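Local coordinates for protein putative glycosyl hydrolase (Bacteroides thetaiotaomicron VPI-5482, PDB 3K11) that is of unknown function but belongs to glycosyl hydrolase family 88 and probably acts as a carbohydrate-cleaving hydrolase, at residues R38-I43 and D100-D105; Y82-T87 and T104-N109; N109-L114 and C151-K156; P165-I170 and S215-E220. All coordinates share one frame; numbering follows the deposited sequence.

Interaction 1 (R38-I43 and D100-D105)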
loop_
_atom_site.group_PDB
_atom_site.type_symbol
_atom_site.label_atom_id
_atom_site.label_comp_id
_atom_site.label_asym_id
_atom_site.label_seq_id
_atom_site.Cartn_x
_atom_site.Cartn_y
_atom_site.Cartn_z
ATOM N N ARG A 38 -10.697 -34.840 -5.732
ATOM C CA ARG A 38 -9.500 -34.951 -6.588
ATOM C C ARG A 38 -8.220 -34.845 -5.761
ATOM O O ARG A 38 -7.272 -35.621 -5.950
ATOM C CB ARG A 38 -9.537 -33.936 -7.728
ATOM C CG ARG A 38 -8.441 -34.158 -8.748
ATOM C CD ARG A 38 -8.694 -33.434 -10.067
ATOM N NE ARG A 38 -8.541 -31.985 -9.964
ATOM C CZ ARG A 38 -9.542 -31.125 -9.782
ATOM N NH1 ARG A 38 -10.806 -31.524 -9.652
ATOM N NH2 ARG A 38 -9.271 -29.833 -9.699
ATOM N N VAL A 39 -8.202 -33.909 -4.817
ATOM C CA VAL A 39 -7.061 -33.775 -3.913
ATOM C C VAL A 39 -6.960 -35.031 -3.036
ATOM O O VAL A 39 -5.876 -35.592 -2.854
ATOM C CB VAL A 39 -7.181 -32.523 -3.010
ATOM C CG1 VAL A 39 -6.062 -32.530 -1.996
ATOM C CG2 VAL A 39 -7.201 -31.209 -3.856
ATOM N N PHE A 40 -8.092 -35.478 -2.499
ATOM C CA PHE A 40 -8.101 -36.639 -1.623
ATOM C C PHE A 40 -7.577 -37.882 -2.349
ATOM O O PHE A 40 -6.770 -38.641 -1.802
ATOM C CB PHE A 40 -9.522 -36.892 -1.107
ATOM C CG PHE A 40 -9.633 -38.112 -0.243
ATOM C CD1 PHE A 40 -8.976 -38.166 0.960
ATOM C CD2 PHE A 40 -10.355 -39.228 -0.663
ATOM C CE1 PHE A 40 -9.030 -39.287 1.763
ATOM C CE2 PHE A 40 -10.414 -40.354 0.126
ATOM C CZ PHE A 40 -9.763 -40.375 1.362
ATOM N N ALA A 41 -8.039 -38.106 -3.567
ATOM C CA ALA A 41 -7.608 -39.322 -4.304
ATOM C C ALA A 41 -6.101 -39.276 -4.503
ATOM O O ALA A 41 -5.394 -40.266 -4.367
ATOM C CB ALA A 41 -8.325 -39.429 -5.647
ATOM N N TYR A 42 -5.596 -38.098 -4.817
ATOM C CA TYR A 42 -4.174 -37.942 -5.013
ATOM C C TYR A 42 -3.367 -38.227 -3.750
ATOM O O TYR A 42 -2.437 -38.999 -3.774
ATOM C CB TYR A 42 -3.885 -36.525 -5.518
ATOM C CG TYR A 42 -2.406 -36.242 -5.630
ATOM C CD1 TYR A 42 -1.615 -36.925 -6.529
ATOM C CD2 TYR A 42 -1.813 -35.277 -4.855
ATOM C CE1 TYR A 42 -0.251 -36.667 -6.613
ATOM C CE2 TYR A 42 -0.463 -35.023 -4.934
ATOM C CZ TYR A 42 0.309 -35.705 -5.814
ATOM O OH TYR A 42 1.666 -35.405 -5.854
ATOM N N ILE A 43 -3.739 -37.614 -2.633
ATOM C CA ILE A 43 -2.928 -37.763 -1.426
ATOM C C ILE A 43 -3.032 -39.184 -0.872
ATOM O O ILE A 43 -2.115 -39.642 -0.215
ATOM C CB ILE A 43 -3.252 -36.726 -0.337
ATOM C CG1 ILE A 43 -4.698 -36.864 0.174
ATOM C CG2 ILE A 43 -2.947 -35.304 -0.871
ATOM C CD1 ILE A 43 -4.811 -36.792 1.657
ATOM N N ASP A 100 -19.133 -38.204 3.770
ATOM C CA ASP A 100 -18.341 -39.173 3.042
ATOM C C ASP A 100 -17.383 -39.823 4.058
ATOM O O ASP A 100 -16.387 -39.234 4.461
ATOM C CB ASP A 100 -17.578 -38.451 1.913
ATOM C CG ASP A 100 -16.870 -39.393 0.975
ATOM O OD1 ASP A 100 -16.707 -40.575 1.330
ATOM O OD2 ASP A 100 -16.471 -38.936 -0.122
ATOM N N LYS A 101 -17.673 -41.065 4.433
ATOM C CA LYS A 101 -16.874 -41.788 5.425
ATOM C C LYS A 101 -15.502 -42.184 4.936
ATOM O O LYS A 101 -14.666 -42.627 5.734
ATOM C CB LYS A 101 -17.616 -43.055 5.853
ATOM C CG LYS A 101 -18.960 -42.759 6.541
ATOM N N ARG A 102 -15.261 -42.099 3.635
ATOM C CA ARG A 102 -13.924 -42.399 3.103
ATOM C C ARG A 102 -12.882 -41.491 3.753
ATOM O O ARG A 102 -11.736 -41.896 3.972
ATOM C CB ARG A 102 -13.855 -42.207 1.589
ATOM C CG ARG A 102 -14.708 -43.179 0.743
ATOM C CD ARG A 102 -14.440 -42.904 -0.740
ATOM N NE ARG A 102 -14.654 -41.479 -1.018
ATOM C CZ ARG A 102 -13.935 -40.712 -1.844
ATOM N NH1 ARG A 102 -12.922 -41.184 -2.558
ATOM N NH2 ARG A 102 -14.231 -39.434 -1.947
ATOM N N TYR A 103 -13.280 -40.249 4.031
ATOM C CA TYR A 103 -12.363 -39.287 4.612
ATOM C C TYR A 103 -11.898 -39.726 6.002
ATOM O O TYR A 103 -10.703 -39.703 6.296
ATOM C CB TYR A 103 -12.981 -37.895 4.660
ATOM C CG TYR A 103 -13.381 -37.294 3.332
ATOM C CD1 TYR A 103 -12.624 -37.468 2.193
ATOM C CD2 TYR A 103 -14.496 -36.493 3.235
ATOM C CE1 TYR A 103 -12.997 -36.893 0.997
ATOM C CE2 TYR A 103 -14.849 -35.882 2.038
ATOM C CZ TYR A 103 -14.093 -36.072 0.936
ATOM O OH TYR A 103 -14.443 -35.488 -0.260
ATOM N N THR A 104 -12.829 -40.157 6.845
ATOM C CA THR A 104 -12.428 -40.635 8.166
ATOM C C THR A 104 -11.810 -42.037 8.088
ATOM O O THR A 104 -10.931 -42.360 8.902
ATOM C CB THR A 104 -13.530 -40.562 9.204
ATOM O OG1 THR A 104 -14.772 -40.883 8.598
ATOM C CG2 THR A 104 -13.586 -39.150 9.846
ATOM N N ASP A 105 -12.208 -42.852 7.113
ATOM C CA ASP A 105 -11.559 -44.165 6.927
ATOM C C ASP A 105 -10.058 -43.983 6.706
ATOM O O ASP A 105 -9.235 -44.768 7.197
ATOM C CB ASP A 105 -12.090 -44.894 5.707
ATOM C CG ASP A 105 -13.514 -45.443 5.895
ATOM O OD1 ASP A 105 -14.044 -45.403 7.029
ATOM O OD2 ASP A 105 -14.087 -45.883 4.869
#
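Phe40 presents one ring face to the edge of Tyr103 and part of its own edge to the guanidinium of Arg102. Tyr103 CD1 stands over the centre of the Phe40 ring, with ring centroids 5.0 Å apart and planes at 87°, a T-shaped (edge-to-face) pair. Arg102 NH1 lies in the plane of the Phe40 ring, 3.7 Å from Phe40 CD2, so the phenyl edge sits over the guanidinium face, toward its rim. A chi1 of 177° points the Phe40 ring away from its own backbone N. The guanidinium is held by Asp100, which it grips side-on through NE and NH2; the bond from Arg102 NH2 to Asp100 OD2 is 2.9 Å. Asp100 OD1 also caps the helix by accepting from Arg102 N at 3.1 Å. Asp37 forms a salt bridge with Arg102 NH2 and a hydrogen bond with Tyr103 OH, tying helix 101-128 to helix 29-45. Tyr103 also packs on Leu91 and Ala94 of helix 82-98, and Val39 on Tyr400 and Leu404 of helix 400-416.

Interaction 2 (Y82-T87 and T104-N109)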
loop_
_atom_site.group_PDB
_atom_site.type_symbol
_atom_site.label_atom_id
_atom_site.label_comp_id
_atom_site.label_asym_id
_atom_site.label_seq_id
_atom_site.Cartn_x
_atom_site.Cartn_y
_atom_site.Cartn_z
ATOM N N TYR A 82 3.820 -32.075 10.734
ATOM C CA TYR A 82 2.739 -31.201 11.214
ATOM C C TYR A 82 1.781 -30.872 10.087
ATOM O O TYR A 82 0.584 -30.747 10.316
ATOM C CB TYR A 82 3.295 -29.938 11.865
ATOM C CG TYR A 82 3.884 -28.894 10.961
ATOM C CD1 TYR A 82 3.060 -27.954 10.347
ATOM C CD2 TYR A 82 5.232 -28.750 10.808
ATOM C CE1 TYR A 82 3.578 -26.973 9.558
ATOM C CE2 TYR A 82 5.748 -27.757 10.022
ATOM C CZ TYR A 82 4.906 -26.878 9.382
ATOM O OH TYR A 82 5.400 -25.819 8.623
ATOM N N GLU A 83 2.315 -30.791 8.863
ATOM C CA GLU A 83 1.468 -30.580 7.671
ATOM C C GLU A 83 0.401 -31.643 7.578
ATOM O O GLU A 83 -0.766 -31.358 7.278
ATOM C CB GLU A 83 2.297 -30.510 6.387
ATOM C CG GLU A 83 3.360 -29.432 6.345
ATOM C CD GLU A 83 4.741 -29.939 6.695
ATOM O OE1 GLU A 83 4.920 -30.492 7.780
ATOM O OE2 GLU A 83 5.664 -29.745 5.884
ATOM N N TRP A 84 0.772 -32.891 7.848
ATOM C CA TRP A 84 -0.233 -33.945 7.763
ATOM C C TRP A 84 -1.151 -33.948 8.973
ATOM O O TRP A 84 -2.299 -34.361 8.855
ATOM C CB TRP A 84 0.416 -35.325 7.453
ATOM C CG TRP A 84 -0.202 -35.886 6.229
ATOM C CD1 TRP A 84 -0.925 -37.015 6.109
ATOM C CD2 TRP A 84 -0.265 -35.232 4.948
ATOM N NE1 TRP A 84 -1.383 -37.148 4.835
ATOM C CE2 TRP A 84 -1.004 -36.062 4.097
ATOM C CE3 TRP A 84 0.227 -34.024 4.453
ATOM C CZ2 TRP A 84 -1.241 -35.740 2.770
ATOM C CZ3 TRP A 84 -0.014 -33.694 3.112
ATOM C CH2 TRP A 84 -0.748 -34.542 2.303
ATOM N N GLY A 85 -0.668 -33.467 10.131
ATOM C CA GLY A 85 -1.556 -33.216 11.272
ATOM C C GLY A 85 -2.722 -32.335 10.808
ATOM O O GLY A 85 -3.908 -32.590 11.128
ATOM N N VAL A 86 -2.415 -31.327 10.008
ATOM C CA VAL A 86 -3.493 -30.488 9.479
ATOM C C VAL A 86 -4.411 -31.303 8.564
ATOM O O VAL A 86 -5.666 -31.237 8.649
ATOM C CB VAL A 86 -2.936 -29.226 8.750
ATOM C CG1 VAL A 86 -4.114 -28.361 8.224
ATOM C CG2 VAL A 86 -2.010 -28.444 9.664
ATOM N N THR A 87 -3.820 -32.128 7.702
ATOM C CA THR A 87 -4.616 -32.957 6.778
ATOM C C THR A 87 -5.561 -33.865 7.540
ATOM O O THR A 87 -6.735 -34.036 7.151
ATOM C CB THR A 87 -3.699 -33.772 5.871
ATOM O OG1 THR A 87 -2.910 -32.878 5.075
ATOM C CG2 THR A 87 -4.503 -34.747 4.953
ATOM N N THR A 104 -12.829 -40.157 6.845
ATOM C CA THR A 104 -12.428 -40.635 8.166
ATOM C C THR A 104 -11.810 -42.037 8.088
ATOM O O THR A 104 -10.931 -42.360 8.902
ATOM C CB THR A 104 -13.530 -40.562 9.204
ATOM O OG1 THR A 104 -14.772 -40.883 8.598
ATOM C CG2 THR A 104 -13.586 -39.150 9.846
ATOM N N ASP A 105 -12.208 -42.852 7.113
ATOM C CA ASP A 105 -11.559 -44.165 6.927
ATOM C C ASP A 105 -10.058 -43.983 6.706
ATOM O O ASP A 105 -9.235 -44.768 7.197
ATOM C CB ASP A 105 -12.090 -44.894 5.707
ATOM C CG ASP A 105 -13.514 -45.443 5.895
ATOM O OD1 ASP A 105 -14.044 -45.403 7.029
ATOM O OD2 ASP A 105 -14.087 -45.883 4.869
ATOM N N TYR A 106 -9.702 -42.959 5.942
ATOM C CA TYR A 106 -8.301 -42.642 5.703
ATOM C C TYR A 106 -7.557 -42.347 6.989
ATOM O O TYR A 106 -6.449 -42.813 7.198
ATOM C CB TYR A 106 -8.216 -41.420 4.767
ATOM C CG TYR A 106 -6.827 -40.908 4.515
ATOM C CD1 TYR A 106 -6.262 -39.941 5.348
ATOM C CD2 TYR A 106 -6.081 -41.344 3.427
ATOM C CE1 TYR A 106 -4.996 -39.447 5.121
ATOM C CE2 TYR A 106 -4.787 -40.842 3.190
ATOM C CZ TYR A 106 -4.264 -39.896 4.061
ATOM O OH TYR A 106 -3.016 -39.384 3.886
ATOM N N VAL A 107 -8.149 -41.510 7.836
ATOM C CA VAL A 107 -7.508 -41.099 9.070
ATOM C C VAL A 107 -7.430 -42.287 10.006
ATOM O O VAL A 107 -6.408 -42.539 10.636
ATOM C CB VAL A 107 -8.240 -39.914 9.731
ATOM C CG1 VAL A 107 -7.455 -39.440 10.942
ATOM C CG2 VAL A 107 -8.393 -38.709 8.703
ATOM N N GLN A 108 -8.535 -43.015 10.120
ATOM C CA GLN A 108 -8.536 -44.260 10.900
ATOM C C GLN A 108 -7.380 -45.172 10.485
ATOM O O GLN A 108 -6.614 -45.659 11.316
ATOM C CB GLN A 108 -9.869 -44.992 10.705
ATOM C CG GLN A 108 -11.076 -44.363 11.413
ATOM C CD GLN A 108 -11.158 -44.729 12.881
ATOM O OE1 GLN A 108 -10.384 -45.556 13.354
ATOM N NE2 GLN A 108 -12.107 -44.138 13.600
ATOM N N ASN A 109 -7.257 -45.393 9.186
ATOM C CA ASN A 109 -6.268 -46.301 8.674
ATOM C C ASN A 109 -4.851 -45.858 9.004
ATOM O O ASN A 109 -4.053 -46.657 9.489
ATOM C CB ASN A 109 -6.450 -46.460 7.182
ATOM C CG ASN A 109 -5.388 -47.303 6.560
ATOM O OD1 ASN A 109 -4.401 -46.787 6.041
ATOM N ND2 ASN A 109 -5.566 -48.623 6.617
#
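Trp84 NE1 donates to Tyr106 OH at 2.9 Å, with an N-H...O angle of 177°, and the oxygen lies only 1° out of the indole plane. The bond is thus almost straight and joins edge to edge, while the two side chains cross at about a right angle. Tyr106 reaches across on a chi1 of 175°, its ring swung to the carbonyl side of its own backbone. Its hydroxyl has a second hydrogen-bond partner, Thr47 OG1, so this buried oxygen is gripped from helix 82-98 and from the loop after helix 29-45. Such helix-to-helix ties fit the mainly helical barrel, probably an (alpha/alpha)6 toroid, expected of the six-hairpin clan. A phenylalanine in place of Trp84 would probably leave Tyr106 OH without its indole donor and open a gap beside Thr47. Thr87 OG1, one helical turn on, sits 3.4 Å above the indole plane, toward the ring's rim. Further out, Phe77 stacks on the indole and Tyr88 meets it edge-to-face, while Ile43 of helix 29-45 touches both Trp84 and Tyr106.

Interaction 3 (N109-L114 and C151-K156)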
loop_
_atom_site.group_PDB
_atom_site.type_symbol
_atom_site.label_atom_id
_atom_site.label_comp_id
_atom_site.label_asym_id
_atom_site.label_seq_id
_atom_site.Cartn_x
_atom_site.Cartn_y
_atom_site.Cartn_z
ATOM N N ASN A 109 -7.257 -45.393 9.186
ATOM C CA ASN A 109 -6.268 -46.301 8.674
ATOM C C ASN A 109 -4.851 -45.858 9.004
ATOM O O ASN A 109 -4.053 -46.657 9.489
ATOM C CB ASN A 109 -6.450 -46.460 7.182
ATOM C CG ASN A 109 -5.388 -47.303 6.560
ATOM O OD1 ASN A 109 -4.401 -46.787 6.041
ATOM N ND2 ASN A 109 -5.566 -48.623 6.617
ATOM N N ARG A 110 -4.549 -44.587 8.755
ATOM C CA ARG A 110 -3.195 -44.077 9.032
ATOM C C ARG A 110 -2.862 -44.068 10.519
ATOM O O ARG A 110 -1.758 -44.449 10.915
ATOM C CB ARG A 110 -2.985 -42.688 8.419
ATOM C CG ARG A 110 -3.158 -42.615 6.891
ATOM C CD ARG A 110 -2.454 -43.712 6.182
ATOM N NE ARG A 110 -2.410 -43.503 4.722
ATOM C CZ ARG A 110 -3.390 -43.802 3.875
ATOM N NH1 ARG A 110 -4.575 -44.230 4.307
ATOM N NH2 ARG A 110 -3.199 -43.648 2.579
ATOM N N PHE A 111 -3.812 -43.633 11.341
ATOM C CA PHE A 111 -3.590 -43.639 12.790
ATOM C C PHE A 111 -3.448 -45.028 13.371
ATOM O O PHE A 111 -2.607 -45.261 14.231
ATOM C CB PHE A 111 -4.718 -42.885 13.537
ATOM C CG PHE A 111 -4.697 -41.383 13.383
ATOM C CD1 PHE A 111 -3.616 -40.713 12.832
ATOM C CD2 PHE A 111 -5.746 -40.638 13.907
ATOM C CE1 PHE A 111 -3.602 -39.365 12.770
ATOM C CE2 PHE A 111 -5.713 -39.243 13.835
ATOM C CZ PHE A 111 -4.676 -38.639 13.240
ATOM N N ARG A 112 -4.256 -45.971 12.908
ATOM C CA ARG A 112 -4.146 -47.337 13.415
ATOM C C ARG A 112 -2.801 -47.964 13.000
ATOM O O ARG A 112 -2.221 -48.717 13.759
ATOM C CB ARG A 112 -5.323 -48.192 12.944
ATOM C CG ARG A 112 -6.599 -47.795 13.642
ATOM C CD ARG A 112 -7.817 -48.468 13.078
ATOM N NE ARG A 112 -8.988 -47.903 13.730
ATOM C CZ ARG A 112 -9.483 -48.315 14.894
ATOM N NH1 ARG A 112 -8.960 -49.338 15.535
ATOM N NH2 ARG A 112 -10.523 -47.702 15.416
ATOM N N PHE A 113 -2.324 -47.624 11.799
ATOM C CA PHE A 113 -1.070 -48.108 11.277
ATOM C C PHE A 113 0.064 -47.552 12.122
ATOM O O PHE A 113 0.943 -48.279 12.537
ATOM C CB PHE A 113 -0.902 -47.669 9.814
ATOM C CG PHE A 113 0.505 -47.851 9.281
ATOM C CD1 PHE A 113 1.000 -49.130 9.041
ATOM C CD2 PHE A 113 1.318 -46.767 9.034
ATOM C CE1 PHE A 113 2.284 -49.312 8.548
ATOM C CE2 PHE A 113 2.599 -46.927 8.541
ATOM C CZ PHE A 113 3.088 -48.205 8.296
ATOM N N LEU A 114 0.066 -46.254 12.364
ATOM C CA LEU A 114 1.122 -45.660 13.187
ATOM C C LEU A 114 1.112 -46.244 14.608
ATOM O O LEU A 114 2.178 -46.515 15.171
ATOM C CB LEU A 114 0.984 -44.148 13.227
ATOM C CG LEU A 114 1.283 -43.400 11.919
ATOM C CD1 LEU A 114 0.993 -41.910 12.110
ATOM C CD2 LEU A 114 2.725 -43.649 11.431
ATOM N N CYS A 151 -1.015 -34.727 17.250
ATOM C CA CYS A 151 -1.645 -35.030 18.532
ATOM C C CYS A 151 -3.083 -34.497 18.570
ATOM O O CYS A 151 -4.006 -35.208 18.981
ATOM C CB CYS A 151 -0.844 -34.387 19.666
ATOM S SG CYS A 151 -1.371 -35.018 21.297
ATOM N N THR A 152 -3.282 -33.265 18.095
ATOM C CA THR A 152 -4.598 -32.648 18.076
ATOM C C THR A 152 -5.587 -33.510 17.310
ATOM O O THR A 152 -6.699 -33.774 17.793
ATOM C CB THR A 152 -4.513 -31.246 17.477
ATOM O OG1 THR A 152 -3.663 -30.441 18.324
ATOM C CG2 THR A 152 -5.885 -30.549 17.342
ATOM N N ALA A 153 -5.223 -33.893 16.094
ATOM C CA ALA A 153 -6.101 -34.754 15.274
ATOM C C ALA A 153 -6.396 -36.115 15.906
ATOM O O ALA A 153 -7.524 -36.625 15.795
ATOM C CB ALA A 153 -5.508 -34.938 13.891
HETATM N N MSE A 154 -5.394 -36.715 16.562
HETATM C CA MSE A 154 -5.569 -38.014 17.218
HETATM C C MSE A 154 -6.550 -37.907 18.375
HETATM O O MSE A 154 -7.377 -38.772 18.551
HETATM C CB MSE A 154 -4.239 -38.552 17.722
HETATM C CG MSE A 154 -3.366 -39.061 16.596
HETATM SE SE MSE A 154 -1.679 -39.752 17.316
HETATM C CE MSE A 154 -0.968 -40.421 15.657
ATOM N N ILE A 155 -6.439 -36.833 19.176
ATOM C CA ILE A 155 -7.432 -36.573 20.232
ATOM C C ILE A 155 -8.847 -36.421 19.645
ATOM O O ILE A 155 -9.785 -37.097 20.072
ATOM C CB ILE A 155 -7.061 -35.328 21.032
ATOM C CG1 ILE A 155 -5.798 -35.588 21.875
ATOM C CG2 ILE A 155 -8.209 -34.930 21.968
ATOM C CD1 ILE A 155 -5.062 -34.214 22.292
ATOM N N LYS A 156 -8.981 -35.607 18.595
ATOM C CA LYS A 156 -10.266 -35.402 17.973
ATOM C C LYS A 156 -10.925 -36.691 17.528
ATOM O O LYS A 156 -12.103 -36.930 17.810
ATOM C CB LYS A 156 -10.138 -34.479 16.781
ATOM C CG LYS A 156 -9.892 -33.017 17.132
ATOM C CD LYS A 156 -9.516 -32.278 15.879
ATOM C CE LYS A 156 -9.434 -30.771 16.054
ATOM N NZ LYS A 156 -9.021 -30.079 14.789
#
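Phe111 lays one ring face against the side chain of Met154, which is modelled as selenomethionine. Met154 CG stands 3.6 Å from the centroid of the Phe111 ring and 14° off its normal, close enough to the centre to make a CH-pi contact. Phe111 has its CG beside the backbone N, opposite the carbonyl carbon (chi1 -72°), which sends the ring toward helix 148-160. Met154 makes the same first turn and then runs fully extended. From CG over the ring centre the chain climbs to SE, 5.0 Å from the centroid on the same face, and CE then drops toward the rim, 3.9 Å from Phe111 CD1. The methyl also approaches Leu114, with CE 4.3 Å from Leu114 CD1. At the ring's edge, Phe111 CZ meets Ala153 CB at 3.8 Å, the CB lying in the ring plane. An alanine in place of Phe111 would probably open a gap over Met154 and free its side chain to turn. Tyr88 touches both Phe111 and Ala153, so helix 82-98 also packs against this contact. The axes of the two short helical segments come within 11.5 Å and cross steeply, at -107°, bridged by the Phe111 ring. The pairing is a Met-aromatic contact in the apolar interior of a helical domain.

Interaction 4 (P165-I170 and S215-E220)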
loop_
_atom_site.group_PDB
_atom_site.type_symbol
_atom_site.label_atom_id
_atom_site.label_comp_id
_atom_site.label_asym_id
_atom_site.label_seq_id
_atom_site.Cartn_x
_atom_site.Cartn_y
_atom_site.Cartn_z
ATOM N N PRO A 165 -6.708 -46.917 18.870
ATOM C CA PRO A 165 -5.709 -47.166 19.899
ATOM C C PRO A 165 -4.515 -46.196 19.913
ATOM O O PRO A 165 -3.353 -46.622 19.968
ATOM C CB PRO A 165 -5.307 -48.620 19.609
ATOM C CG PRO A 165 -5.337 -48.670 18.150
ATOM C CD PRO A 165 -6.496 -47.800 17.707
ATOM N N VAL A 166 -4.815 -44.901 19.978
ATOM C CA VAL A 166 -3.798 -43.851 19.891
ATOM C C VAL A 166 -3.453 -43.190 21.233
ATOM O O VAL A 166 -2.685 -42.218 21.277
ATOM C CB VAL A 166 -4.195 -42.782 18.855
ATOM C CG1 VAL A 166 -4.141 -43.334 17.433
ATOM C CG2 VAL A 166 -5.541 -42.131 19.176
ATOM N N ASP A 167 -3.914 -43.755 22.351
ATOM C CA ASP A 167 -3.618 -43.117 23.634
ATOM C C ASP A 167 -2.125 -43.078 23.908
ATOM O O ASP A 167 -1.634 -42.081 24.411
ATOM C CB ASP A 167 -4.315 -43.792 24.804
ATOM C CG ASP A 167 -4.090 -43.021 26.109
ATOM O OD1 ASP A 167 -4.553 -41.867 26.206
ATOM O OD2 ASP A 167 -3.394 -43.546 27.006
ATOM N N GLY A 168 -1.389 -44.135 23.573
ATOM C CA GLY A 168 0.050 -44.118 23.839
ATOM C C GLY A 168 0.744 -43.000 23.072
ATOM O O GLY A 168 1.584 -42.254 23.622
ATOM N N LEU A 169 0.346 -42.806 21.815
ATOM C CA LEU A 169 0.949 -41.746 21.003
ATOM C C LEU A 169 0.569 -40.368 21.533
ATOM O O LEU A 169 1.407 -39.481 21.589
ATOM C CB LEU A 169 0.541 -41.876 19.525
ATOM C CG LEU A 169 1.093 -43.120 18.804
ATOM C CD1 LEU A 169 0.318 -43.404 17.544
ATOM C CD2 LEU A 169 2.543 -42.850 18.489
ATOM N N ILE A 170 -0.704 -40.196 21.882
ATOM C CA ILE A 170 -1.207 -38.942 22.448
ATOM C C ILE A 170 -0.457 -38.619 23.734
ATOM O O ILE A 170 0.029 -37.501 23.923
ATOM C CB ILE A 170 -2.729 -38.977 22.731
ATOM C CG1 ILE A 170 -3.542 -39.000 21.449
ATOM C CG2 ILE A 170 -3.167 -37.827 23.645
ATOM C CD1 ILE A 170 -5.018 -39.355 21.671
ATOM N N SER A 215 -7.898 -30.688 27.020
ATOM C CA SER A 215 -8.904 -30.360 28.034
ATOM C C SER A 215 -10.148 -31.222 27.880
ATOM O O SER A 215 -10.858 -31.438 28.847
ATOM C CB SER A 215 -9.287 -28.868 28.009
ATOM O OG SER A 215 -10.254 -28.591 27.020
ATOM N N ARG A 216 -10.414 -31.705 26.669
ATOM C CA ARG A 216 -11.549 -32.574 26.369
ATOM C C ARG A 216 -11.225 -34.044 26.617
ATOM O O ARG A 216 -12.118 -34.863 26.898
ATOM C CB ARG A 216 -11.970 -32.431 24.894
ATOM C CG ARG A 216 -12.347 -31.033 24.445
ATOM C CD ARG A 216 -12.680 -30.996 22.968
ATOM N NE ARG A 216 -13.837 -31.844 22.702
ATOM C CZ ARG A 216 -13.987 -32.690 21.667
ATOM N NH1 ARG A 216 -13.051 -32.876 20.713
ATOM N NH2 ARG A 216 -15.113 -33.384 21.589
ATOM N N TYR A 217 -9.943 -34.376 26.533
ATOM C CA TYR A 217 -9.482 -35.778 26.578
ATOM C C TYR A 217 -9.143 -36.251 27.967
ATOM O O TYR A 217 -9.365 -37.424 28.298
ATOM C CB TYR A 217 -8.251 -35.913 25.699
ATOM C CG TYR A 217 -7.754 -37.316 25.446
ATOM C CD1 TYR A 217 -8.280 -38.086 24.418
ATOM C CD2 TYR A 217 -6.703 -37.825 26.164
ATOM C CE1 TYR A 217 -7.812 -39.334 24.153
ATOM C CE2 TYR A 217 -6.215 -39.057 25.913
ATOM C CZ TYR A 217 -6.789 -39.841 24.927
ATOM O OH TYR A 217 -6.266 -41.096 24.666
ATOM N N ASP A 218 -8.590 -35.360 28.775
ATOM C CA ASP A 218 -8.269 -35.663 30.156
ATOM C C ASP A 218 -9.296 -34.929 31.058
ATOM O O ASP A 218 -9.152 -33.762 31.369
ATOM C CB ASP A 218 -6.814 -35.275 30.424
ATOM C CG ASP A 218 -6.371 -35.566 31.832
ATOM O OD1 ASP A 218 -7.225 -35.916 32.656
ATOM O OD2 ASP A 218 -5.156 -35.426 32.092
ATOM N N LYS A 219 -10.327 -35.657 31.459
ATOM C CA LYS A 219 -11.429 -35.149 32.294
ATOM C C LYS A 219 -10.936 -34.421 33.559
ATOM O O LYS A 219 -11.389 -33.299 33.905
ATOM C CB LYS A 219 -12.311 -36.345 32.700
ATOM N N GLU A 220 -9.947 -35.036 34.192
ATOM C CA GLU A 220 -9.324 -34.490 35.392
ATOM C C GLU A 220 -8.661 -33.133 35.226
ATOM O O GLU A 220 -8.571 -32.401 36.175
ATOM C CB GLU A 220 -8.219 -35.421 35.915
ATOM C CG GLU A 220 -8.604 -36.882 36.183
ATOM C CD GLU A 220 -9.643 -37.028 37.274
ATOM O OE1 GLU A 220 -10.815 -36.631 37.064
ATOM O OE2 GLU A 220 -9.275 -37.562 38.340
#
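Tyr217 reaches Asp167 and Ile170 with the far end of its ring. From CB the ring leaves the last turn of helix 202-217 with CG anti to the backbone N (chi1 -171°), and it makes its contacts across the interface from the epsilon carbons onward. CE1 meets the methyl Ile170 CD1 at 3.7 Å. On the other branch CE2 has Ile170 CG2 over the ring face at 4.0 Å, and Asp167 OD1 beside its edge at 3.3 Å. CZ is near both Asp167 OD1 (3.3 Å) and Ile170 CD1 (3.7 Å). At the tip, Tyr217 OH donates to Asp167 OD1; the modelled separation of 2.4 Å is very short, and its exact value is doubtful. The carboxylate is turned only 18° from the ring plane, and OD1 lies in that plane, consistent with an edge-on approach. Both ends of the bond have second partners: Gln171 NE2 donates to Asp167 OD1, and Arg158 NE of helix 148-160 to Tyr217 OH. Asp167 opens its helix directly after the N-cap residue Val166, where the helix end would probably help stabilise its negative charge. Tyr217 is the last helical residue, Asp218 being the first to leave helical phi/psi, and the contact therefore joins the end of helix 202-217 to the start of helix 167-180, an arrangement consistent with neighbouring helices of an (alpha/alpha)6 barrel.

How the interactions relate
Interactions 1, 2 and 3 follow one another along helix 101-128, which meets helices 29-45, 82-98 and 148-160 in turn; interaction 4 lies beyond and joins helices 167-180 and 202-217. Interactions 2 and 3 involve buried residues alone and differ in chemistry, one a single hydrogen bond and the other apolar in its side chains. Interaction 1 mixes a buried aromatic pair with an exposed arginine, while interaction 4, whose centre lies about 22 Å from the centre of the chain, is partly buried and joins a carboxylate to a phenol. Successive contacts touch: Phe40 CE1 packs 3.8 Å from Tyr106 CB, Gly85 O 4.0 Å from Ala153 CB, and Met154 CB 3.8 Å from Ile170 CG1.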